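Local coordinates for FAD-binding PCMH-type domain-containing protein (Gibberella zeae, PDB 6YJO) that binds FAD through covalent links and probably works as an oxygen-dependent oxidoreductase, one of a group of fungal flavoenzymes that oxidise oligosaccharides, at residues 357-362 against 446-451; 261-266 against 352-357; 344-349 against 436-441; 186-191 against 404-409; 213-218 against 479-484. All coordinates share one frame; numbering follows the deposited sequence.

Contact 1. Residues 357-362 against 446-451; sequences RNQVKS and TKTMAD
Q359 reaches out from the first turn of helix 357-371 and lays its amide against T448 and M449, and this one side chain carries nearly all of the contact. The tight part is at its end: NE2 lies 3.5 Å from T448 CG2, and OE1 faces the methyl CE of M449 at 4.0 Å. Further back, Q359 CG passes T448 CB at 3.9 Å. With CG placed beside the backbone N (chi1 -84°), the chain runs on extended and meets the methionine side chain at about a right angle. In T448 the methyl CG2 stands anti to the backbone N, turned to the glutamine. These residues belong to a type I turn that ends helix 431-446, closed by M449 N to T446 O at 2.9 Å. On its own side Q359 is half of a capping box: OE1 accepts from T356 N, while T356 OG1 caps the backbone N of Q359, which steadies the amide. M449 also packs on W454. The T448 side is the looser one: the threonine stays exposed although it touches Q359, whereas Q359 itself is buried. One turn further along helix 357-371, S362 OG bonds to S444 O.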
# COMPACT_ATOMS: atom_id res chain seq x y z
N ARG A 357 4.35 0.42 -28.27
CA ARG A 357 3.99 1.69 -28.89
C ARG A 357 2.48 1.83 -29.01
O ARG A 357 1.91 2.87 -28.66
CB ARG A 357 4.64 1.81 -30.27
CG ARG A 357 4.14 3.02 -31.06
CD ARG A 357 5.16 3.52 -32.09
NE ARG A 357 6.32 4.14 -31.45
CZ ARG A 357 6.40 5.42 -31.09
NH1 ARG A 357 5.38 6.24 -31.30
NH2 ARG A 357 7.50 5.88 -30.52
N ASN A 358 1.81 0.78 -29.49
CA ASN A 358 0.37 0.85 -29.73
C ASN A 358 -0.44 0.82 -28.44
O ASN A 358 -1.55 1.36 -28.41
CB ASN A 358 -0.05 -0.30 -30.64
CG ASN A 358 0.76 -0.35 -31.93
OD1 ASN A 358 1.48 -1.31 -32.19
ND2 ASN A 358 0.64 0.70 -32.74
N GLN A 359 0.10 0.22 -27.38
CA GLN A 359 -0.58 0.26 -26.08
C GLN A 359 -0.53 1.65 -25.48
O GLN A 359 -1.53 2.14 -24.94
CB GLN A 359 0.05 -0.77 -25.14
CG GLN A 359 -0.51 -2.16 -25.32
CD GLN A 359 0.49 -3.25 -24.98
OE1 GLN A 359 1.47 -3.00 -24.29
NE2 GLN A 359 0.24 -4.46 -25.47
N VAL A 360 0.62 2.33 -25.58
CA VAL A 360 0.72 3.70 -25.08
C VAL A 360 -0.16 4.63 -25.90
O VAL A 360 -0.67 5.62 -25.37
CB VAL A 360 2.19 4.17 -25.09
CG1 VAL A 360 2.32 5.55 -24.46
CG2 VAL A 360 3.08 3.17 -24.36
N LYS A 361 -0.38 4.32 -27.18
CA LYS A 361 -1.23 5.16 -28.01
C LYS A 361 -2.70 4.99 -27.64
O LYS A 361 -3.46 5.96 -27.66
CB LYS A 361 -1.00 4.85 -29.50
CG LYS A 361 0.34 5.36 -30.03
CD LYS A 361 0.74 4.70 -31.35
CE LYS A 361 -0.06 5.21 -32.54
NZ LYS A 361 0.44 4.66 -33.83
N SER A 362 -3.11 3.77 -27.27
CA SER A 362 -4.49 3.55 -26.86
C SER A 362 -4.79 4.25 -25.54
O SER A 362 -5.88 4.81 -25.36
CB SER A 362 -4.77 2.05 -26.73
OG SER A 362 -6.07 1.81 -26.22
N THR A 446 -4.55 -2.37 -21.01
CA THR A 446 -4.36 -3.81 -20.95
C THR A 446 -4.97 -4.57 -22.12
O THR A 446 -4.66 -5.75 -22.29
CB THR A 446 -4.95 -4.35 -19.64
OG1 THR A 446 -6.34 -4.01 -19.57
CG2 THR A 446 -4.22 -3.77 -18.44
N LYS A 447 -5.83 -3.92 -22.91
CA LYS A 447 -6.54 -4.61 -23.99
C LYS A 447 -5.63 -5.50 -24.83
O LYS A 447 -5.93 -6.68 -25.04
CB LYS A 447 -7.25 -3.58 -24.88
CG LYS A 447 -8.65 -3.22 -24.40
CD LYS A 447 -9.32 -2.17 -25.28
CE LYS A 447 -9.62 -2.70 -26.67
NZ LYS A 447 -10.65 -1.88 -27.38
N THR A 448 -4.53 -4.95 -25.33
CA THR A 448 -3.63 -5.68 -26.21
C THR A 448 -2.63 -6.56 -25.46
O THR A 448 -1.92 -7.35 -26.10
CB THR A 448 -2.88 -4.69 -27.11
OG1 THR A 448 -3.82 -3.93 -27.87
CG2 THR A 448 -1.94 -5.42 -28.07
N MET A 449 -2.57 -6.46 -24.14
CA MET A 449 -1.55 -7.14 -23.35
C MET A 449 -1.96 -8.59 -23.09
O MET A 449 -3.13 -8.88 -22.83
CB MET A 449 -1.35 -6.40 -22.03
CG MET A 449 0.09 -6.09 -21.67
SD MET A 449 0.21 -5.11 -20.17
CE MET A 449 -0.36 -3.51 -20.76
N ALA A 450 -0.98 -9.50 -23.18
CA ALA A 450 -1.22 -10.89 -22.84
C ALA A 450 -1.86 -10.99 -21.46
O ALA A 450 -1.41 -10.34 -20.50
CB ALA A 450 0.09 -11.68 -22.88
N ASP A 451 -2.91 -11.81 -21.35
CA ASP A 451 -3.75 -11.80 -20.16
C ASP A 451 -2.96 -12.01 -18.88
O ASP A 451 -3.40 -11.58 -17.80
CB ASP A 451 -4.84 -12.87 -20.29
CG ASP A 451 -5.83 -12.81 -19.15
OD1 ASP A 451 -6.74 -11.96 -19.21
OD2 ASP A 451 -5.69 -13.61 -18.20

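Contact 2. Residues 261-266 against 352-357; sequences AMQKFA and TKALTR
OE1 of Q263 takes the backbone N-H of L355 at 2.6 Å, a short bond that is somewhat bent (N-H...O 144°). The donor sits in the plane of the side-chain carbonyl, on a lone pair. The same amide gives its own N-H back: Q263 NE2 bonds L355 O at 2.8 Å, almost perfectly straight at 176°, with the acceptor lying in the amide plane. One flat side-chain amide is thus paired with both polar backbone groups of a single residue. Q263 gets there by leaving helix 252-268 with CG beside its backbone N (chi1 -53°) and then running extended. The fit is close around the oxygen, where A354 CA lies 3.4 Å from Q263 OE1 and L355 CB 3.5 Å from it. Segment 352-357 is the connection by which the chain leaves strand 346-352, an outermost strand of the seven-stranded sheet, and enters helix 357-371, so the glutamine ties this link to a helix packed on the same sheet. L417 of the neighbouring strand touches both Q263 and L355, and R357 adds a salt bridge to E257, nearly two turns earlier in helix 252-268 than Q263. Because the donor and acceptor of Q263 meet an acceptor and donor in matching order, the rotation of its amide is fixed, and the backbone N-H and C=O of L355 are both satisfied by one side chain.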
# COMPACT_ATOMS: atom_id res chain seq x y z
N ALA A 261 9.44 7.33 -23.70
CA ALA A 261 10.78 7.72 -23.27
C ALA A 261 11.01 7.41 -21.80
O ALA A 261 12.14 7.13 -21.40
CB ALA A 261 11.00 9.21 -23.54
N MET A 262 9.95 7.44 -20.99
CA MET A 262 10.09 7.15 -19.57
C MET A 262 10.30 5.67 -19.32
O MET A 262 11.04 5.29 -18.40
CB MET A 262 8.86 7.64 -18.81
CG MET A 262 8.99 9.05 -18.28
SD MET A 262 7.55 9.55 -17.30
CE MET A 262 7.63 8.37 -15.96
N GLN A 263 9.64 4.81 -20.10
CA GLN A 263 9.89 3.37 -19.99
C GLN A 263 11.37 3.06 -20.17
O GLN A 263 11.96 2.33 -19.38
CB GLN A 263 9.06 2.60 -21.02
CG GLN A 263 7.57 2.90 -21.00
CD GLN A 263 6.76 1.81 -21.65
OE1 GLN A 263 5.93 1.16 -21.00
NE2 GLN A 263 6.97 1.61 -22.95
N LYS A 264 11.97 3.62 -21.22
CA LYS A 264 13.40 3.41 -21.46
C LYS A 264 14.22 3.91 -20.28
O LYS A 264 15.14 3.23 -19.82
CB LYS A 264 13.82 4.13 -22.75
CG LYS A 264 13.00 3.74 -23.98
CD LYS A 264 13.15 4.76 -25.10
CE LYS A 264 14.52 4.70 -25.75
NZ LYS A 264 14.50 5.25 -27.14
N PHE A 265 13.89 5.10 -19.77
CA PHE A 265 14.64 5.66 -18.65
C PHE A 265 14.44 4.84 -17.38
O PHE A 265 15.34 4.80 -16.53
CB PHE A 265 14.20 7.11 -18.42
CG PHE A 265 15.05 7.85 -17.44
CD1 PHE A 265 16.36 8.16 -17.75
CD2 PHE A 265 14.53 8.25 -16.22
CE1 PHE A 265 17.15 8.85 -16.85
CE2 PHE A 265 15.31 8.94 -15.32
CZ PHE A 265 16.62 9.24 -15.63
N ALA A 266 13.29 4.20 -17.23
CA ALA A 266 13.06 3.35 -16.06
C ALA A 266 13.97 2.13 -16.05
O ALA A 266 14.19 1.55 -14.98
CB ALA A 266 11.59 2.91 -16.01
N THR A 352 2.10 -3.23 -14.70
CA THR A 352 2.39 -3.60 -16.08
C THR A 352 3.89 -3.81 -16.30
O THR A 352 4.73 -3.36 -15.53
CB THR A 352 1.91 -2.53 -17.06
OG1 THR A 352 2.66 -1.32 -16.88
CG2 THR A 352 0.44 -2.23 -16.87
N LYS A 353 4.19 -4.52 -17.38
CA LYS A 353 5.49 -4.46 -18.02
C LYS A 353 5.52 -3.27 -18.98
O LYS A 353 4.53 -2.55 -19.16
CB LYS A 353 5.77 -5.76 -18.76
CG LYS A 353 5.84 -6.98 -17.86
CD LYS A 353 5.86 -8.28 -18.66
CE LYS A 353 6.11 -9.48 -17.77
NZ LYS A 353 7.54 -9.59 -17.35
N ALA A 354 6.69 -3.05 -19.58
CA ALA A 354 6.84 -2.06 -20.65
C ALA A 354 5.71 -2.16 -21.66
O ALA A 354 5.53 -3.20 -22.31
CB ALA A 354 8.19 -2.28 -21.34
N LEU A 355 4.94 -1.08 -21.80
CA LEU A 355 3.90 -1.02 -22.82
C LEU A 355 4.52 -0.91 -24.22
O LEU A 355 5.58 -0.32 -24.41
CB LEU A 355 2.98 0.17 -22.58
CG LEU A 355 1.81 -0.00 -21.60
CD1 LEU A 355 2.30 -0.20 -20.17
CD2 LEU A 355 0.88 1.20 -21.70
N THR A 356 3.82 -1.47 -25.20
CA THR A 356 4.19 -1.34 -26.60
C THR A 356 3.78 0.04 -27.12
O THR A 356 2.96 0.73 -26.51
CB THR A 356 3.52 -2.43 -27.44
OG1 THR A 356 2.11 -2.20 -27.47
CG2 THR A 356 3.80 -3.80 -26.86
N ARG A 357 4.35 0.42 -28.27
CA ARG A 357 3.99 1.69 -28.89
C ARG A 357 2.48 1.83 -29.01
O ARG A 357 1.91 2.87 -28.66
CB ARG A 357 4.64 1.81 -30.27
CG ARG A 357 4.14 3.02 -31.06
CD ARG A 357 5.16 3.52 -32.09
NE ARG A 357 6.32 4.14 -31.45
CZ ARG A 357 6.40 5.42 -31.09
NH1 ARG A 357 5.38 6.24 -31.30
NH2 ARG A 357 7.50 5.88 -30.52

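Contact 3. Residues 344-349 against 436-441; sequences TFYSTS and TVLKRF
This is a buried, essentially apolar contact in which helix 431-446 lies along strand 346-352, an outermost strand of the seven-stranded antiparallel sheet that forms the substrate domain in relatives of berberine bridge enzyme. The short strand and helix segments run nearly parallel, 11° apart, with axes 8.9 Å from each other. L438 supplies the whole helix side. Its CD1 slips in beside Y346, 3.7 Å from Y346 CD2 and 3.2 Å from Y346 O, approaching the ring obliquely. Its CB touches the side chains of both strand residues, 4.1 Å from T348 CG2 and 3.9 Å from Y346 CE2. The tyrosine ring stands out toward the helix with CG opposite the backbone N (chi1 163°) and slides past the leucine in the reverse direction. S347, between the two, turns its CB the other way, and its side chain comes within about 9 Å of the bound FAD. F421 of the adjoining strand also packs on both T348 and L438. Y346 OH and T348 OG1 each bond to a different carboxylate oxygen of D462. The chemistry is therefore divided: L438 meets mostly hydrocarbon, apart from the backbone oxygen of Y346, while the two hydroxyls settle on one acid, which would hinder both side chains from swinging.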
# COMPACT_ATOMS: atom_id res chain seq x y z
N THR A 344 -13.33 10.71 0.19
CA THR A 344 -14.34 9.90 -0.49
C THR A 344 -13.94 9.77 -1.95
O THR A 344 -13.95 10.76 -2.69
CB THR A 344 -15.75 10.49 -0.34
OG1 THR A 344 -16.40 10.53 -1.62
CG2 THR A 344 -15.70 11.89 0.28
N PHE A 345 -13.58 8.56 -2.36
CA PHE A 345 -12.86 8.34 -3.61
C PHE A 345 -13.05 6.90 -4.06
O PHE A 345 -13.52 6.04 -3.31
CB PHE A 345 -11.37 8.64 -3.43
CG PHE A 345 -10.70 7.74 -2.43
CD1 PHE A 345 -10.74 8.03 -1.08
CD2 PHE A 345 -10.06 6.59 -2.84
CE1 PHE A 345 -10.15 7.20 -0.15
CE2 PHE A 345 -9.45 5.75 -1.92
CZ PHE A 345 -9.50 6.06 -0.57
N TYR A 346 -12.65 6.65 -5.31
CA TYR A 346 -12.52 5.30 -5.85
C TYR A 346 -11.24 5.23 -6.66
O TYR A 346 -10.93 6.16 -7.42
CB TYR A 346 -13.72 4.93 -6.73
CG TYR A 346 -13.47 3.74 -7.63
CD1 TYR A 346 -13.29 2.47 -7.11
CD2 TYR A 346 -13.40 3.89 -9.01
CE1 TYR A 346 -13.06 1.38 -7.93
CE2 TYR A 346 -13.17 2.81 -9.84
CZ TYR A 346 -13.00 1.55 -9.29
OH TYR A 346 -12.77 0.46 -10.09
N SER A 347 -10.48 4.15 -6.50
CA SER A 347 -9.19 4.02 -7.15
C SER A 347 -8.99 2.61 -7.68
O SER A 347 -9.69 1.66 -7.30
CB SER A 347 -8.03 4.36 -6.20
OG SER A 347 -8.09 5.72 -5.79
N THR A 348 -8.02 2.49 -8.58
CA THR A 348 -7.59 1.20 -9.11
C THR A 348 -6.13 1.33 -9.53
O THR A 348 -5.57 2.43 -9.53
CB THR A 348 -8.48 0.75 -10.28
OG1 THR A 348 -8.07 -0.55 -10.73
CG2 THR A 348 -8.39 1.74 -11.44
N SER A 349 -5.53 0.20 -9.89
CA SER A 349 -4.10 0.15 -10.14
C SER A 349 -3.80 -0.75 -11.33
O SER A 349 -4.67 -1.43 -11.87
CB SER A 349 -3.34 -0.37 -8.91
OG SER A 349 -3.80 -1.66 -8.54
N THR A 436 -16.81 3.91 -14.14
CA THR A 436 -16.64 3.70 -15.57
C THR A 436 -15.36 4.36 -16.09
O THR A 436 -14.64 3.77 -16.90
CB THR A 436 -17.84 4.25 -16.34
OG1 THR A 436 -19.04 3.62 -15.87
CG2 THR A 436 -17.67 3.98 -17.83
N VAL A 437 -15.07 5.58 -15.64
CA VAL A 437 -13.99 6.35 -16.24
C VAL A 437 -12.64 5.74 -15.87
O VAL A 437 -11.74 5.63 -16.72
CB VAL A 437 -14.09 7.83 -15.83
CG1 VAL A 437 -13.84 8.00 -14.33
CG2 VAL A 437 -13.14 8.68 -16.65
N LEU A 438 -12.46 5.33 -14.62
CA LEU A 438 -11.19 4.71 -14.23
C LEU A 438 -11.01 3.36 -14.90
O LEU A 438 -9.89 3.01 -15.30
CB LEU A 438 -11.11 4.57 -12.71
CG LEU A 438 -10.91 5.84 -11.87
CD1 LEU A 438 -10.38 5.48 -10.49
CD2 LEU A 438 -9.98 6.84 -12.55
N LYS A 439 -12.08 2.58 -15.03
CA LYS A 439 -11.98 1.29 -15.72
C LYS A 439 -11.68 1.49 -17.20
O LYS A 439 -10.89 0.74 -17.79
CB LYS A 439 -13.26 0.49 -15.53
CG LYS A 439 -13.22 -0.92 -16.13
CD LYS A 439 -14.44 -1.74 -15.71
CE LYS A 439 -14.49 -3.10 -16.40
NZ LYS A 439 -15.49 -3.13 -17.50
N ARG A 440 -12.31 2.49 -17.83
CA ARG A 440 -12.02 2.79 -19.23
C ARG A 440 -10.55 3.15 -19.41
O ARG A 440 -9.93 2.77 -20.41
CB ARG A 440 -12.94 3.91 -19.71
CG ARG A 440 -12.52 4.54 -21.04
CD ARG A 440 -13.63 5.42 -21.61
NE ARG A 440 -14.26 6.26 -20.59
CZ ARG A 440 -15.56 6.30 -20.33
NH1 ARG A 440 -16.43 5.56 -21.01
NH2 ARG A 440 -16.00 7.11 -19.37
N PHE A 441 -9.97 3.89 -18.47
CA PHE A 441 -8.54 4.18 -18.53
C PHE A 441 -7.73 2.91 -18.36
O PHE A 441 -6.83 2.62 -19.16
CB PHE A 441 -8.16 5.20 -17.45
CG PHE A 441 -8.73 6.58 -17.67
CD1 PHE A 441 -9.20 6.98 -18.91
CD2 PHE A 441 -8.78 7.48 -16.61
CE1 PHE A 441 -9.72 8.25 -19.09
CE2 PHE A 441 -9.29 8.74 -16.79
CZ PHE A 441 -9.76 9.13 -18.03

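Contact 4. Residues 186-191 against 404-409; sequences TLDTFL and LPINSA
The methyl CD1 of I406 pushes in against D188, 3.5 Å from D188 OD1 and 3.6 Å from D188 CA. It also lies 3.9 Å from L187 O, so it rests on the short 3-10 turn of 186-188 more than on any apolar side chain. I406 reaches this far by being fully extended, CG1 opposite the backbone N (chi1 -174°), and it crosses the aspartate at about a right angle. A second touch lies to one side, where L187 CD1 meets S408 OG at 3.8 Å. One shell out, each polar group proves to be held elsewhere. D188 OD1 makes a salt bridge with R413, whose side chain also packs on I406 and L187, and OD2 accepts from L185 N; S408 OG bonds to R218 O. The turn itself is tightened by T189, whose OG1 gives a 2.9 Å bond to T186 O, tilted 23° from the carbonyl plane, while T189 N reaches that oxygen from the same face at 3.3 Å. R218 bonds to F190 O and to N407 O, clasping the two segments together. The contact thus joins the FAD-binding domain, just before strand 190-196, to the long loop between strands 380-386 and 417-423 of the seven-stranded sheet, which in relatives of berberine bridge enzyme belongs to the substrate domain. The L187 side chain lies about 7 Å from those of Y457 and N459, which bind FAD. A buried carboxylate beside a methyl group would be costly alone; here R413 and the L185 N-H probably offset its charge, so that the methyl can lie against the carboxylate.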
# COMPACT_ATOMS: atom_id res chain seq x y z
N THR A 186 8.58 -2.02 1.47
CA THR A 186 8.63 -2.15 2.92
C THR A 186 8.75 -3.61 3.33
O THR A 186 9.47 -3.94 4.28
CB THR A 186 7.38 -1.53 3.55
OG1 THR A 186 7.12 -0.26 2.95
CG2 THR A 186 7.58 -1.35 5.05
N LEU A 187 8.05 -4.51 2.63
CA LEU A 187 8.13 -5.92 2.99
C LEU A 187 9.45 -6.56 2.59
O LEU A 187 9.74 -7.67 3.06
CB LEU A 187 6.97 -6.70 2.35
CG LEU A 187 6.78 -6.74 0.83
CD1 LEU A 187 7.85 -7.58 0.13
CD2 LEU A 187 5.40 -7.29 0.53
N ASP A 188 10.26 -5.89 1.76
CA ASP A 188 11.57 -6.43 1.43
C ASP A 188 12.51 -6.36 2.62
O ASP A 188 13.46 -7.15 2.71
CB ASP A 188 12.16 -5.69 0.23
CG ASP A 188 11.43 -5.99 -1.07
OD1 ASP A 188 10.72 -7.01 -1.14
OD2 ASP A 188 11.56 -5.20 -2.03
N THR A 189 12.27 -5.43 3.54
CA THR A 189 13.04 -5.31 4.77
C THR A 189 12.37 -6.01 5.94
O THR A 189 12.79 -5.82 7.09
CB THR A 189 13.27 -3.83 5.10
OG1 THR A 189 12.03 -3.22 5.47
CG2 THR A 189 13.85 -3.10 3.90
N PHE A 190 11.35 -6.82 5.67
CA PHE A 190 10.55 -7.46 6.71
C PHE A 190 11.28 -8.67 7.27
O PHE A 190 11.71 -9.56 6.51
CB PHE A 190 9.19 -7.86 6.14
CG PHE A 190 8.27 -8.51 7.14
CD1 PHE A 190 7.61 -7.75 8.09
CD2 PHE A 190 8.05 -9.88 7.12
CE1 PHE A 190 6.76 -8.34 9.00
CE2 PHE A 190 7.20 -10.48 8.03
CZ PHE A 190 6.55 -9.71 8.97
N LEU A 191 11.44 -8.72 8.60
CA LEU A 191 12.11 -9.82 9.28
C LEU A 191 11.13 -10.85 9.83
O LEU A 191 11.37 -12.06 9.68
CB LEU A 191 12.97 -9.29 10.44
CG LEU A 191 14.16 -8.37 10.13
CD1 LEU A 191 14.80 -7.88 11.42
CD2 LEU A 191 15.20 -9.10 9.28
N LEU A 404 20.52 -14.73 -1.75
CA LEU A 404 19.46 -15.60 -2.23
C LEU A 404 18.14 -14.83 -2.31
O LEU A 404 17.93 -13.87 -1.56
CB LEU A 404 19.29 -16.82 -1.31
CG LEU A 404 20.54 -17.62 -0.94
CD1 LEU A 404 20.21 -18.73 0.05
CD2 LEU A 404 21.24 -18.18 -2.18
N PRO A 405 17.23 -15.24 -3.19
CA PRO A 405 16.00 -14.47 -3.40
C PRO A 405 15.19 -14.33 -2.11
O PRO A 405 15.32 -15.12 -1.17
CB PRO A 405 15.24 -15.28 -4.45
CG PRO A 405 16.27 -16.17 -5.09
CD PRO A 405 17.25 -16.47 -4.00
N ILE A 406 14.33 -13.31 -2.08
CA ILE A 406 13.47 -13.09 -0.93
C ILE A 406 12.33 -14.10 -0.94
O ILE A 406 11.82 -14.50 -1.99
CB ILE A 406 12.92 -11.64 -0.92
CG1 ILE A 406 12.14 -11.39 0.37
CG2 ILE A 406 12.06 -11.38 -2.14
CD1 ILE A 406 11.66 -9.96 0.53
N ASN A 407 11.95 -14.53 0.26
CA ASN A 407 10.84 -15.47 0.47
C ASN A 407 9.56 -14.66 0.60
O ASN A 407 9.17 -14.25 1.69
CB ASN A 407 11.10 -16.32 1.71
CG ASN A 407 10.00 -17.33 1.97
OD1 ASN A 407 9.45 -17.93 1.04
ND2 ASN A 407 9.68 -17.54 3.25
N SER A 408 8.91 -14.41 -0.53
CA SER A 408 7.77 -13.49 -0.54
C SER A 408 6.76 -13.92 -1.59
O SER A 408 7.12 -14.30 -2.71
CB SER A 408 8.23 -12.05 -0.81
OG SER A 408 7.13 -11.17 -0.83
N ALA A 409 5.48 -13.83 -1.22
CA ALA A 409 4.40 -14.15 -2.14
C ALA A 409 4.14 -13.05 -3.15
O ALA A 409 3.48 -13.30 -4.16
CB ALA A 409 3.12 -14.45 -1.36

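Contact 5. Residues 213-218 against 479-484; sequences LTWALR and LPKLKK
K481 lies stretched over one face of the W215 indole, and the two side chains run obliquely to each other. Its methylene CD sits above the six-membered ring, 3.4 Å from the centroid and 15° off the normal, a CH-pi contact. Further on, NZ stands over the five-membered ring at 3.6 Å from its centroid, 11° off the normal, a cation-pi interaction. The lysine can cover both rings because its chain is extended throughout, and W215 presents them with CG anti to its backbone N. NZ has D212 nearby as well, though only as a long, weak ion pair. L482 comes in from another direction, at about a right angle to the indole. Its CD2 is 3.7 Å from W215 CZ3, an oblique approach, and 3.9 Å from A216 CB, so that methyl fits between tryptophan and alanine. The short helix segments cross at -121° with axes 10.6 Å apart, a spacing bridged by these large side chains. Helix 211-220 sets T214 and L217 against A205 of strand 202-206 in the FAD-binding domain, while from the C-terminal helix 479-489 L482 reaches Y475 of helix 467-475, and W215 also packs on N407 and A409.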
# COMPACT_ATOMS: atom_id res chain seq x y z
N LEU A 213 4.32 -19.37 6.28
CA LEU A 213 3.53 -18.30 6.88
C LEU A 213 4.18 -16.95 6.66
O LEU A 213 3.53 -15.99 6.24
CB LEU A 213 3.34 -18.58 8.38
CG LEU A 213 2.65 -17.50 9.21
CD1 LEU A 213 1.36 -17.04 8.54
CD2 LEU A 213 2.37 -18.04 10.61
N THR A 214 5.49 -16.85 6.92
CA THR A 214 6.21 -15.61 6.69
C THR A 214 6.18 -15.24 5.21
O THR A 214 6.12 -14.05 4.86
CB THR A 214 7.66 -15.75 7.17
OG1 THR A 214 7.67 -16.17 8.54
CG2 THR A 214 8.42 -14.44 7.05
N TRP A 215 6.24 -16.24 4.34
CA TRP A 215 6.14 -15.99 2.90
C TRP A 215 4.81 -15.34 2.56
O TRP A 215 4.75 -14.42 1.73
CB TRP A 215 6.32 -17.32 2.16
CG TRP A 215 6.02 -17.29 0.70
CD1 TRP A 215 6.90 -17.02 -0.32
CD2 TRP A 215 4.77 -17.57 0.07
NE1 TRP A 215 6.26 -17.11 -1.53
CE2 TRP A 215 4.95 -17.45 -1.32
CE3 TRP A 215 3.50 -17.92 0.56
CZ2 TRP A 215 3.92 -17.65 -2.23
CZ3 TRP A 215 2.48 -18.12 -0.34
CH2 TRP A 215 2.69 -17.99 -1.72
N ALA A 216 3.72 -15.79 3.19
CA ALA A 216 2.41 -15.20 2.93
C ALA A 216 2.31 -13.81 3.55
O ALA A 216 1.67 -12.92 2.99
CB ALA A 216 1.31 -16.11 3.48
N LEU A 217 2.94 -13.60 4.71
CA LEU A 217 2.89 -12.28 5.34
C LEU A 217 3.56 -11.22 4.49
O LEU A 217 3.17 -10.05 4.53
CB LEU A 217 3.53 -12.34 6.73
CG LEU A 217 2.82 -13.22 7.75
CD1 LEU A 217 3.42 -13.06 9.14
CD2 LEU A 217 1.33 -12.92 7.79
N ARG A 218 4.58 -11.61 3.71
CA ARG A 218 5.23 -10.69 2.77
C ARG A 218 4.40 -10.60 1.49
O ARG A 218 4.81 -11.01 0.41
CB ARG A 218 6.65 -11.13 2.46
CG ARG A 218 7.63 -11.06 3.63
CD ARG A 218 9.06 -11.24 3.13
NE ARG A 218 10.03 -11.31 4.22
CZ ARG A 218 10.42 -12.44 4.81
NH1 ARG A 218 9.95 -13.62 4.42
NH2 ARG A 218 11.31 -12.39 5.80
N LEU A 479 -1.30 -17.61 -5.78
CA LEU A 479 -2.64 -17.95 -5.30
C LEU A 479 -2.75 -19.38 -4.79
O LEU A 479 -3.22 -19.58 -3.66
CB LEU A 479 -3.67 -17.71 -6.41
CG LEU A 479 -4.90 -16.85 -6.09
CD1 LEU A 479 -6.05 -17.16 -7.07
CD2 LEU A 479 -5.37 -17.01 -4.65
N PRO A 480 -2.35 -20.41 -5.55
CA PRO A 480 -2.58 -21.79 -5.07
C PRO A 480 -1.91 -22.06 -3.73
O PRO A 480 -2.55 -22.61 -2.82
CB PRO A 480 -2.00 -22.65 -6.20
CG PRO A 480 -1.87 -21.74 -7.39
CD PRO A 480 -1.62 -20.38 -6.82
N LYS A 481 -0.64 -21.69 -3.60
CA LYS A 481 0.05 -21.87 -2.32
C LYS A 481 -0.61 -21.05 -1.22
O LYS A 481 -0.73 -21.51 -0.08
CB LYS A 481 1.52 -21.48 -2.48
CG LYS A 481 2.47 -22.08 -1.44
CD LYS A 481 3.64 -21.14 -1.19
CE LYS A 481 4.92 -21.88 -0.79
NZ LYS A 481 6.02 -20.91 -0.49
N LEU A 482 -1.05 -19.83 -1.55
CA LEU A 482 -1.79 -19.02 -0.58
C LEU A 482 -3.08 -19.72 -0.16
O LEU A 482 -3.40 -19.78 1.03
CB LEU A 482 -2.09 -17.65 -1.18
CG LEU A 482 -0.94 -16.65 -1.29
CD1 LEU A 482 -1.28 -15.53 -2.27
CD2 LEU A 482 -0.60 -16.06 0.07
N LYS A 483 -3.84 -20.23 -1.13
CA LYS A 483 -5.08 -20.94 -0.79
C LYS A 483 -4.79 -22.21 0.00
O LYS A 483 -5.55 -22.58 0.90
CB LYS A 483 -5.85 -21.27 -2.07
CG LYS A 483 -6.44 -20.07 -2.77
CD LYS A 483 -6.90 -20.42 -4.17
CE LYS A 483 -8.41 -20.28 -4.33
NZ LYS A 483 -9.17 -21.14 -3.37
N LYS A 484 -3.69 -22.89 -0.32
CA LYS A 484 -3.32 -24.08 0.45
C LYS A 484 -3.01 -23.70 1.89
O LYS A 484 -3.41 -24.41 2.83
CB LYS A 484 -2.11 -24.77 -0.19
CG LYS A 484 -1.81 -26.14 0.40
CD LYS A 484 -0.62 -26.80 -0.28
CE LYS A 484 0.70 -26.35 0.32
NZ LYS A 484 0.85 -26.77 1.74

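Overall arrangement
From the N terminus, contacts 4, 5, 2 and 3 open in turn. Contact 2 closes at 352-357, whose R357 begins contact 1. Contacts 4, 3, 1 and 5 then close in that order. Contacts 1, 2 and 3 nest within contact 5, and contact 2 also within contact 4. Contact 4 crosses 1, 3 and 5, while contact 3 crosses 1 and 2. Contacts 2 and 3 tie helices 252-268 and 431-446 to edge strand 346-352 and the connection after it; contact 1 joins helix 357-371 to the turn after helix 431-446. Contacts 4 and 5, touching through R218 and W215, tie the 186-191 turn and helix 211-220 to the loop before strand 417-423 and to helix 479-489.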